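Local coordinates for rubber oxygenase (Streptomyces sp., PDB 5O1L), which uses a non-covalently bound b-type heme and molecular oxygen to cleave the double bonds of poly(cis-1,4-isoprene) in rubber, releasing oligo-isoprenoids with keto and aldehyde ends, at residues Y129-M141 / S233-V247. Sequence-based numbering, arbitrary orientation. Where two conformers were deposited one is given.
Sequences YVGALYGLGSGLM and SLATFVMRKMKQWGV
Ser138 OG donates a hydrogen bond to Ser233 O at 2.7 Å, joining the helices where 233-247 has a wider turn. The hydroxyl meets the carbonyl from a bent direction, 138° at the oxygen, and somewhat out of the carbonyl plane. A serine is small enough to sit as a knob among Ser233, Leu234, Phe237 and Val238 while satisfying a buried carbonyl.

Next to it the Phe237 side chain is a knob in the hole formed by Leu133, Gly137, Ser138 and Met141. Phe237 turns its CG away from its own backbone N (chi1 169°), which carries the ring toward Met141 and Gly137. The ring has Met141 CE on one face, 3.6 Å from the centroid, and Lys241 CG on the other. The bend at chi3 of Met141 brings that methyl down while SD stays higher, a Met-aromatic contact. Having no side chain, Gly137 lets the ring come close, its CA 3.8 Å from Phe237 CE2.

Leu133 is the central knob, among Phe237, Val238, Lys241 and Met242; its branches part, CD1 meeting Met242 CG and CD2 reaching Trp245 CH2 at 3.5 Å. Val238 answers with CG2 3.5 Å from Tyr134 CE1, and farther on Val247 CG2 lies over a face of Tyr129.

The axes of helix segments 129-141 and 233-244 approach to 9.7 Å, with 122° between their N-to-C directions, deep in the helical catalytic domain. Helix 251-267 flanks Leu234 and Val238, and its Tyr257 OH and Trp261 NE1 hydrogen-bond to Tyr134 OH; helix 320-331 packs on Leu133, Phe237 and Trp245, and helix 345-362 on Tyr129 and Val247.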
ATOM      1  N   TYR A 129      14.030   1.846  -6.845  1.00 13.90           N
ATOM      2  CA  TYR A 129      14.057   1.425  -5.458  1.00 14.58           C
ATOM      3  C   TYR A 129      12.695   1.404  -4.839  1.00 13.72           C
ATOM      4  O   TYR A 129      12.281   0.403  -4.248  1.00 13.29           O
ATOM      5  CB  TYR A 129      15.000   2.319  -4.613  1.00 14.38           C
ATOM      6  CG  TYR A 129      16.360   2.458  -5.254  1.00 15.99           C
ATOM      7  CD1 TYR A 129      17.121   1.322  -5.463  1.00 17.36           C
ATOM      8  CD2 TYR A 129      16.818   3.702  -5.688  1.00 16.95           C
ATOM      9  CE1 TYR A 129      18.308   1.378  -6.150  1.00 17.99           C
ATOM     10  CE2 TYR A 129      18.022   3.789  -6.344  1.00 19.05           C
ATOM     11  CZ  TYR A 129      18.766   2.609  -6.546  1.00 18.57           C
ATOM     12  OH  TYR A 129      20.018   2.562  -7.256  1.00 22.07           O
ATOM     13  N   VAL A 130      11.938   2.487  -5.022  1.00 13.43           N
ATOM     14  CA  VAL A 130      10.576   2.518  -4.462  1.00 13.45           C
ATOM     15  C   VAL A 130       9.704   1.430  -5.067  1.00 13.97           C
ATOM     16  O   VAL A 130       8.924   0.740  -4.391  1.00 14.46           O
ATOM     17  CB  VAL A 130       9.993   3.893  -4.655  1.00 15.76           C
ATOM     18  CG1 VAL A 130       8.644   4.018  -4.243  1.00 17.94           C
ATOM     19  CG2 VAL A 130      10.786   4.955  -3.923  1.00 15.17           C
ATOM     20  N   GLY A 131       9.813   1.282  -6.375  1.00 13.53           N
ATOM     21  CA  GLY A 131       8.950   0.323  -7.066  1.00 14.12           C
ATOM     22  C   GLY A 131       9.299  -1.099  -6.664  1.00 14.44           C
ATOM     23  O   GLY A 131       8.409  -1.962  -6.529  1.00 14.43           O
ATOM     24  N   ALA A 132      10.575  -1.401  -6.505  1.00 12.82           N
ATOM     25  CA  ALA A 132      10.987  -2.742  -6.095  1.00 14.37           C
ATOM     26  C   ALA A 132      10.549  -3.010  -4.658  1.00 14.08           C
ATOM     27  O   ALA A 132      10.110  -4.094  -4.312  1.00 14.67           O
ATOM     28  CB  ALA A 132      12.487  -2.909  -6.223  1.00 15.13           C
ATOM     29  N   LEU A 133      10.698  -1.993  -3.826  1.00 12.54           N
ATOM     30  CA  LEU A 133      10.272  -2.124  -2.437  1.00 14.04           C
ATOM     31  C   LEU A 133       8.785  -2.285  -2.278  1.00 14.74           C
ATOM     32  O   LEU A 133       8.370  -3.130  -1.479  1.00 16.09           O
ATOM     33  CB  LEU A 133      10.772  -0.928  -1.619  1.00 13.44           C
ATOM     34  CG  LEU A 133      12.289  -0.956  -1.373  1.00 13.76           C
ATOM     35  CD1 LEU A 133      12.814   0.338  -0.932  1.00 14.36           C
ATOM     36  CD2 LEU A 133      12.651  -2.041  -0.342  1.00 14.89           C
ATOM     37  N   TYR A 134       7.966  -1.526  -2.998  1.00 13.55           N
ATOM     38  CA  TYR A 134       6.538  -1.758  -2.965  1.00 13.98           C
ATOM     39  C   TYR A 134       6.179  -3.119  -3.483  1.00 15.91           C
ATOM     40  O   TYR A 134       5.398  -3.825  -2.861  1.00 17.33           O
ATOM     41  CB  TYR A 134       5.757  -0.722  -3.750  1.00 13.51           C
ATOM     42  CG  TYR A 134       5.761   0.731  -3.250  1.00 14.12           C
ATOM     43  CD1 TYR A 134       5.710   1.043  -1.938  1.00 16.06           C
ATOM     44  CD2 TYR A 134       5.669   1.776  -4.170  1.00 15.48           C
ATOM     45  CE1 TYR A 134       5.693   2.389  -1.532  1.00 15.54           C
ATOM     46  CE2 TYR A 134       5.665   3.103  -3.767  1.00 17.21           C
ATOM     47  CZ  TYR A 134       5.698   3.355  -2.416  1.00 16.72           C
ATOM     48  OH  TYR A 134       5.683   4.718  -2.096  1.00 18.09           O
ATOM     49  N   GLY A 135       6.720  -3.487  -4.613  1.00 15.20           N
ATOM     50  CA  GLY A 135       6.254  -4.682  -5.343  1.00 18.25           C
ATOM     51  C   GLY A 135       6.694  -5.934  -4.698  1.00 19.91           C
ATOM     52  O   GLY A 135       5.878  -6.907  -4.572  1.00 25.92           O
ATOM     53  N   LEU A 136       7.956  -6.060  -4.357  1.00 19.02           N
ATOM     54  CA  LEU A 136       8.478  -7.249  -3.746  1.00 21.29           C
ATOM     55  C   LEU A 136       8.394  -7.133  -2.282  1.00 23.59           C
ATOM     56  O   LEU A 136       7.840  -8.050  -1.685  1.00 26.83           O
ATOM     57  CB  LEU A 136       9.898  -7.582  -4.208  1.00 21.97           C
ATOM     58  CG  LEU A 136       9.971  -7.829  -5.682  1.00 23.61           C
ATOM     59  CD1 LEU A 136      11.420  -8.020  -6.080  1.00 26.42           C
ATOM     60  CD2 LEU A 136       9.136  -9.026  -6.108  1.00 23.74           C
ATOM     61  N   GLY A 137       8.894  -6.042  -1.681  1.00 18.70           N
ATOM     62  CA  GLY A 137       8.980  -5.920  -0.263  1.00 18.94           C
ATOM     63  C   GLY A 137       7.616  -5.847   0.367  1.00 17.75           C
ATOM     64  O   GLY A 137       7.190  -6.795   1.042  1.00 18.26           O
ATOM     65  N   SER A 138       6.900  -4.753   0.160  1.00 17.02           N
ATOM     66  CA  SER A 138       5.574  -4.589   0.788  1.00 16.14           C
ATOM     67  C   SER A 138       4.593  -5.629   0.278  1.00 17.53           C
ATOM     68  O   SER A 138       3.838  -6.191   1.052  1.00 17.43           O
ATOM     69  CB  SER A 138       4.992  -3.197   0.512  1.00 17.67           C
ATOM     70  OG  SER A 138       5.871  -2.173   0.862  1.00 18.30           O
ATOM     71  N   GLY A 139       4.663  -5.964  -0.999  1.00 17.49           N
ATOM     72  CA  GLY A 139       3.735  -6.971  -1.543  1.00 18.12           C
ATOM     73  C   GLY A 139       3.896  -8.340  -0.904  1.00 18.62           C
ATOM     74  O   GLY A 139       2.932  -8.949  -0.485  1.00 19.45           O
ATOM     75  N   LEU A 140       5.123  -8.825  -0.748  1.00 18.28           N
ATOM     76  CA  LEU A 140       5.362 -10.066  -0.030  1.00 18.23           C
ATOM     77  C   LEU A 140       5.107  -9.925   1.460  1.00 18.81           C
ATOM     78  O   LEU A 140       4.535 -10.828   2.083  1.00 19.60           O
ATOM     79  CB  LEU A 140       6.778 -10.604  -0.275  1.00 19.33           C
ATOM     80  CG  LEU A 140       6.923 -11.280  -1.629  1.00 20.07           C
ATOM     81  CD1 LEU A 140       8.359 -11.472  -2.120  1.00 22.74           C
ATOM     82  CD2 LEU A 140       6.185 -12.615  -1.623  1.00 20.55           C
ATOM     83  N   MET A 141       5.479  -8.791   2.079  1.00 17.58           N
ATOM     84  CA  MET A 141       5.187  -8.629   3.472  1.00 19.03           C
ATOM     85  C   MET A 141       3.713  -8.735   3.741  1.00 18.47           C
ATOM     86  O   MET A 141       3.354  -9.200   4.837  1.00 18.91           O
ATOM     87  CB  MET A 141       5.691  -7.255   3.979  1.00 19.65           C
ATOM     88  CG  MET A 141       5.786  -7.234   5.473  1.00 20.22           C
ATOM     89  SD  MET A 141       5.948  -5.624   6.202  1.00 20.14           S
ATOM     90  CE  MET A 141       7.092  -4.784   5.128  1.00 20.15           C
ATOM     91  N   SER A 233       3.452  -0.832   6.415  1.00 11.48           N
ATOM     92  CA  SER A 233       4.095  -1.831   5.521  1.00 11.66           C
ATOM     93  C   SER A 233       4.480  -1.215   4.194  1.00 11.76           C
ATOM     94  O   SER A 233       5.301  -1.821   3.506  1.00 13.78           O
ATOM     95  CB  SER A 233       3.203  -3.032   5.310  1.00 12.30           C
ATOM     96  OG  SER A 233       2.224  -2.834   4.336  1.00 14.15           O
ATOM     97  N   LEU A 234       3.989  -0.035   3.915  1.00 12.00           N
ATOM     98  CA  LEU A 234       4.244   0.733   2.714  1.00 11.28           C
ATOM     99  C   LEU A 234       5.130   1.885   3.024  1.00 11.72           C
ATOM    100  O   LEU A 234       6.350   1.725   2.959  1.00 13.12           O
ATOM    101  CB  LEU A 234       2.891   1.204   2.104  1.00 12.54           C
ATOM    102  CG  LEU A 234       2.101   0.045   1.515  1.00 12.43           C
ATOM    103  CD1 LEU A 234       0.618   0.390   1.371  1.00 13.40           C
ATOM    104  CD2 LEU A 234       2.678  -0.312   0.155  1.00 13.61           C
ATOM    105  N   ALA A 235       4.630   3.024   3.433  1.00 10.78           N
ATOM    106  CA  ALA A 235       5.430   4.244   3.663  1.00 11.32           C
ATOM    107  C   ALA A 235       6.630   4.043   4.602  1.00 10.40           C
ATOM    108  O   ALA A 235       7.753   4.338   4.263  1.00 10.50           O
ATOM    109  CB  ALA A 235       4.558   5.325   4.197  1.00 12.08           C
ATOM    110  N   THR A 236       6.337   3.575   5.814  1.00 10.90           N
ATOM    111  CA  THR A 236       7.410   3.568   6.804  1.00 10.67           C
ATOM    112  C   THR A 236       8.470   2.545   6.403  1.00  9.79           C
ATOM    113  O   THR A 236       9.679   2.783   6.619  1.00 11.12           O
ATOM    114  CB  THR A 236       6.819   3.160   8.178  1.00 11.49           C
ATOM    115  OG1 THR A 236       5.672   4.046   8.346  1.00 11.92           O
ATOM    116  CG2 THR A 236       7.744   3.454   9.262  1.00 11.93           C
ATOM    117  N   PHE A 237       8.038   1.394   5.905  1.00 10.28           N
ATOM    118  CA  PHE A 237       8.977   0.371   5.444  1.00 11.16           C
ATOM    119  C   PHE A 237       9.837   0.842   4.296  1.00 11.13           C
ATOM    120  O   PHE A 237      11.074   0.699   4.322  1.00 11.56           O
ATOM    121  CB  PHE A 237       8.153  -0.870   4.970  1.00 12.52           C
ATOM    122  CG  PHE A 237       8.972  -1.903   4.224  1.00 14.90           C
ATOM    123  CD1 PHE A 237       9.814  -2.677   4.875  1.00 16.64           C
ATOM    124  CD2 PHE A 237       8.804  -2.026   2.867  1.00 16.56           C
ATOM    125  CE1 PHE A 237      10.557  -3.705   4.148  1.00 17.25           C
ATOM    126  CE2 PHE A 237       9.521  -2.966   2.136  1.00 18.54           C
ATOM    127  CZ  PHE A 237      10.368  -3.788   2.808  1.00 17.91           C
ATOM    128  N   VAL A 238       9.255   1.443   3.281  1.00 11.87           N
ATOM    129  CA  VAL A 238      10.038   1.870   2.126  1.00 12.63           C
ATOM    130  C   VAL A 238      11.039   2.883   2.511  1.00 11.85           C
ATOM    131  O   VAL A 238      12.202   2.811   2.042  1.00 12.43           O
ATOM    132  CB  VAL A 238       9.108   2.362   0.997  1.00 14.06           C
ATOM    133  CG1 VAL A 238       9.860   3.046  -0.127  1.00 16.67           C
ATOM    134  CG2 VAL A 238       8.365   1.228   0.478  1.00 16.82           C
ATOM    135  N   MET A 239      10.676   3.884   3.317  1.00 10.69           N
ATOM    136  CA  MET A 239      11.663   4.904   3.741  1.00 12.49           C
ATOM    137  C   MET A 239      12.777   4.243   4.506  1.00 12.27           C
ATOM    138  O   MET A 239      13.973   4.599   4.288  1.00 13.14           O
ATOM    139  CB  MET A 239      10.989   6.028   4.526  1.00 14.28           C
ATOM    140  CG  MET A 239      11.932   7.116   4.922  1.00 15.87           C
ATOM    141  SD  MET A 239      12.790   7.893   3.512  1.00 19.99           S
ATOM    142  CE  MET A 239      11.414   8.618   2.608  1.00 18.70           C
ATOM    143  N   ARG A 240      12.460   3.348   5.430  1.00 11.68           N
ATOM    144  CA  ARG A 240      13.510   2.677   6.193  1.00 12.79           C
ATOM    145  C   ARG A 240      14.467   1.954   5.288  1.00 12.48           C
ATOM    146  O   ARG A 240      15.724   2.059   5.450  1.00 13.73           O
ATOM    147  CB  ARG A 240      12.967   1.737   7.238  1.00 13.88           C
ATOM    148  CG  ARG A 240      14.021   0.953   8.008  1.00 15.25           C
ATOM    149  CD  ARG A 240      13.387   0.057   9.083  1.00 17.79           C
ATOM    150  NE  ARG A 240      12.494  -1.024   8.599  1.00 19.93           N
ATOM    151  CZ  ARG A 240      12.839  -2.217   8.133  1.00 25.03           C
ATOM    152  NH1 ARG A 240      14.103  -2.613   7.989  1.00 28.71           N
ATOM    153  NH2 ARG A 240      11.881  -3.047   7.763  1.00 29.58           N
ATOM    154  N   LYS A 241      13.965   1.212   4.361  1.00 11.88           N
ATOM    155  CA  LYS A 241      14.852   0.430   3.482  1.00 12.50           C
ATOM    156  C   LYS A 241      15.651   1.327   2.564  1.00 13.30           C
ATOM    157  O   LYS A 241      16.889   1.062   2.369  1.00 13.30           O
ATOM    158  CB  LYS A 241      14.049  -0.538   2.658  1.00 12.96           C
ATOM    159  CG  LYS A 241      13.405  -1.644   3.414  1.00 14.63           C
ATOM    160  CD  LYS A 241      14.317  -2.432   4.344  1.00 15.76           C
ATOM    161  CE  LYS A 241      15.511  -3.042   3.605  1.00 17.16           C
ATOM    162  NZ  LYS A 241      16.268  -3.911   4.552  1.00 19.48           N
ATOM    163  N   MET A 242      15.101   2.399   2.021  1.00 13.36           N
ATOM    164  CA  MET A 242      15.871   3.267   1.135  1.00 15.04           C
ATOM    165  C   MET A 242      17.051   3.825   1.912  1.00 14.88           C
ATOM    166  O   MET A 242      18.201   3.890   1.392  1.00 16.15           O
ATOM    167  CB  MET A 242      15.039   4.388   0.539  1.00 16.50           C
ATOM    168  CG  MET A 242      14.164   3.797  -0.529  1.00 17.94           C
ATOM    169  SD  MET A 242      13.435   5.089  -1.551  1.00 26.24           S
ATOM    170  CE  MET A 242      12.689   5.936  -0.365  1.00 22.73           C
ATOM    171  N   LYS A 243      16.821   4.274   3.136  1.00 14.50           N
ATOM    172  CA  LYS A 243      17.878   4.881   3.933  1.00 16.61           C
ATOM    173  C   LYS A 243      18.896   3.814   4.219  1.00 16.46           C
ATOM    174  O   LYS A 243      20.128   4.120   4.097  1.00 19.63           O
ATOM    175  CB  LYS A 243      17.348   5.586   5.187  1.00 17.89           C
ATOM    176  CG  LYS A 243      16.602   6.841   4.827  1.00 19.43           C
ATOM    177  CD  LYS A 243      15.924   7.515   5.999  1.00 23.94           C
ATOM    178  CE  LYS A 243      15.687   8.974   5.740  1.00 28.35           C
ATOM    179  NZ  LYS A 243      15.010   9.555   6.937  1.00 33.47           N
ATOM    180  N   GLN A 244      18.491   2.602   4.581  1.00 16.62           N
ATOM    181  CA  GLN A 244      19.442   1.533   4.929  0.50 18.79           C
ATOM    182  C   GLN A 244      20.344   1.225   3.743  1.00 17.98           C
ATOM    183  O   GLN A 244      21.546   0.964   3.910  1.00 20.42           O
ATOM    184  CB  GLN A 244      18.735   0.251   5.351  0.50 20.95           C
ATOM    185  CG  GLN A 244      19.646  -0.852   5.868  0.50 22.81           C
ATOM    186  CD  GLN A 244      18.893  -2.163   6.105  0.50 24.46           C
ATOM    187  OE1 GLN A 244      17.650  -2.216   6.051  0.50 24.17           O
ATOM    188  NE2 GLN A 244      19.633  -3.246   6.292  0.50 27.32           N
ATOM    189  N   TRP A 245      19.805   1.237   2.538  1.00 15.89           N
ATOM    190  CA  TRP A 245      20.556   0.952   1.302  1.00 15.61           C
ATOM    191  C   TRP A 245      21.459   2.056   0.863  1.00 14.96           C
ATOM    192  O   TRP A 245      22.226   1.835  -0.099  1.00 18.02           O
ATOM    193  CB  TRP A 245      19.567   0.646   0.159  1.00 15.30           C
ATOM    194  CG  TRP A 245      18.827  -0.639   0.252  1.00 14.85           C
ATOM    195  CD1 TRP A 245      19.050  -1.658   1.096  1.00 15.37           C
ATOM    196  CD2 TRP A 245      17.779  -1.043  -0.589  1.00 15.09           C
ATOM    197  NE1 TRP A 245      18.169  -2.655   0.847  1.00 15.44           N
ATOM    198  CE2 TRP A 245      17.385  -2.322  -0.200  1.00 15.68           C
ATOM    199  CE3 TRP A 245      17.101  -0.441  -1.649  1.00 15.68           C
ATOM    200  CZ2 TRP A 245      16.339  -3.014  -0.871  1.00 15.80           C
ATOM    201  CZ3 TRP A 245      16.084  -1.116  -2.295  1.00 16.50           C
ATOM    202  CH2 TRP A 245      15.745  -2.402  -1.909  1.00 16.89           C
ATOM    203  N   GLY A 246      21.405   3.212   1.469  1.00 15.79           N
ATOM    204  CA  GLY A 246      22.183   4.360   1.063  1.00 16.23           C
ATOM    205  C   GLY A 246      21.643   5.121  -0.085  1.00 16.65           C
ATOM    206  O   GLY A 246      22.315   5.931  -0.713  1.00 16.71           O
ATOM    207  N   VAL A 247      20.364   4.971  -0.360  1.00 15.09           N
ATOM    208  CA  VAL A 247      19.763   5.896  -1.268  1.00 14.89           C
ATOM    209  C   VAL A 247      19.883   7.318  -0.677  1.00 16.31           C
ATOM    210  O   VAL A 247      19.681   7.472   0.570  1.00 18.55           O
ATOM    211  CB  VAL A 247      18.267   5.508  -1.520  1.00 15.46           C
ATOM    212  CG1 VAL A 247      17.570   6.553  -2.379  1.00 16.14           C
ATOM    213  CG2 VAL A 247      18.172   4.108  -2.065  1.00 15.00           C
TER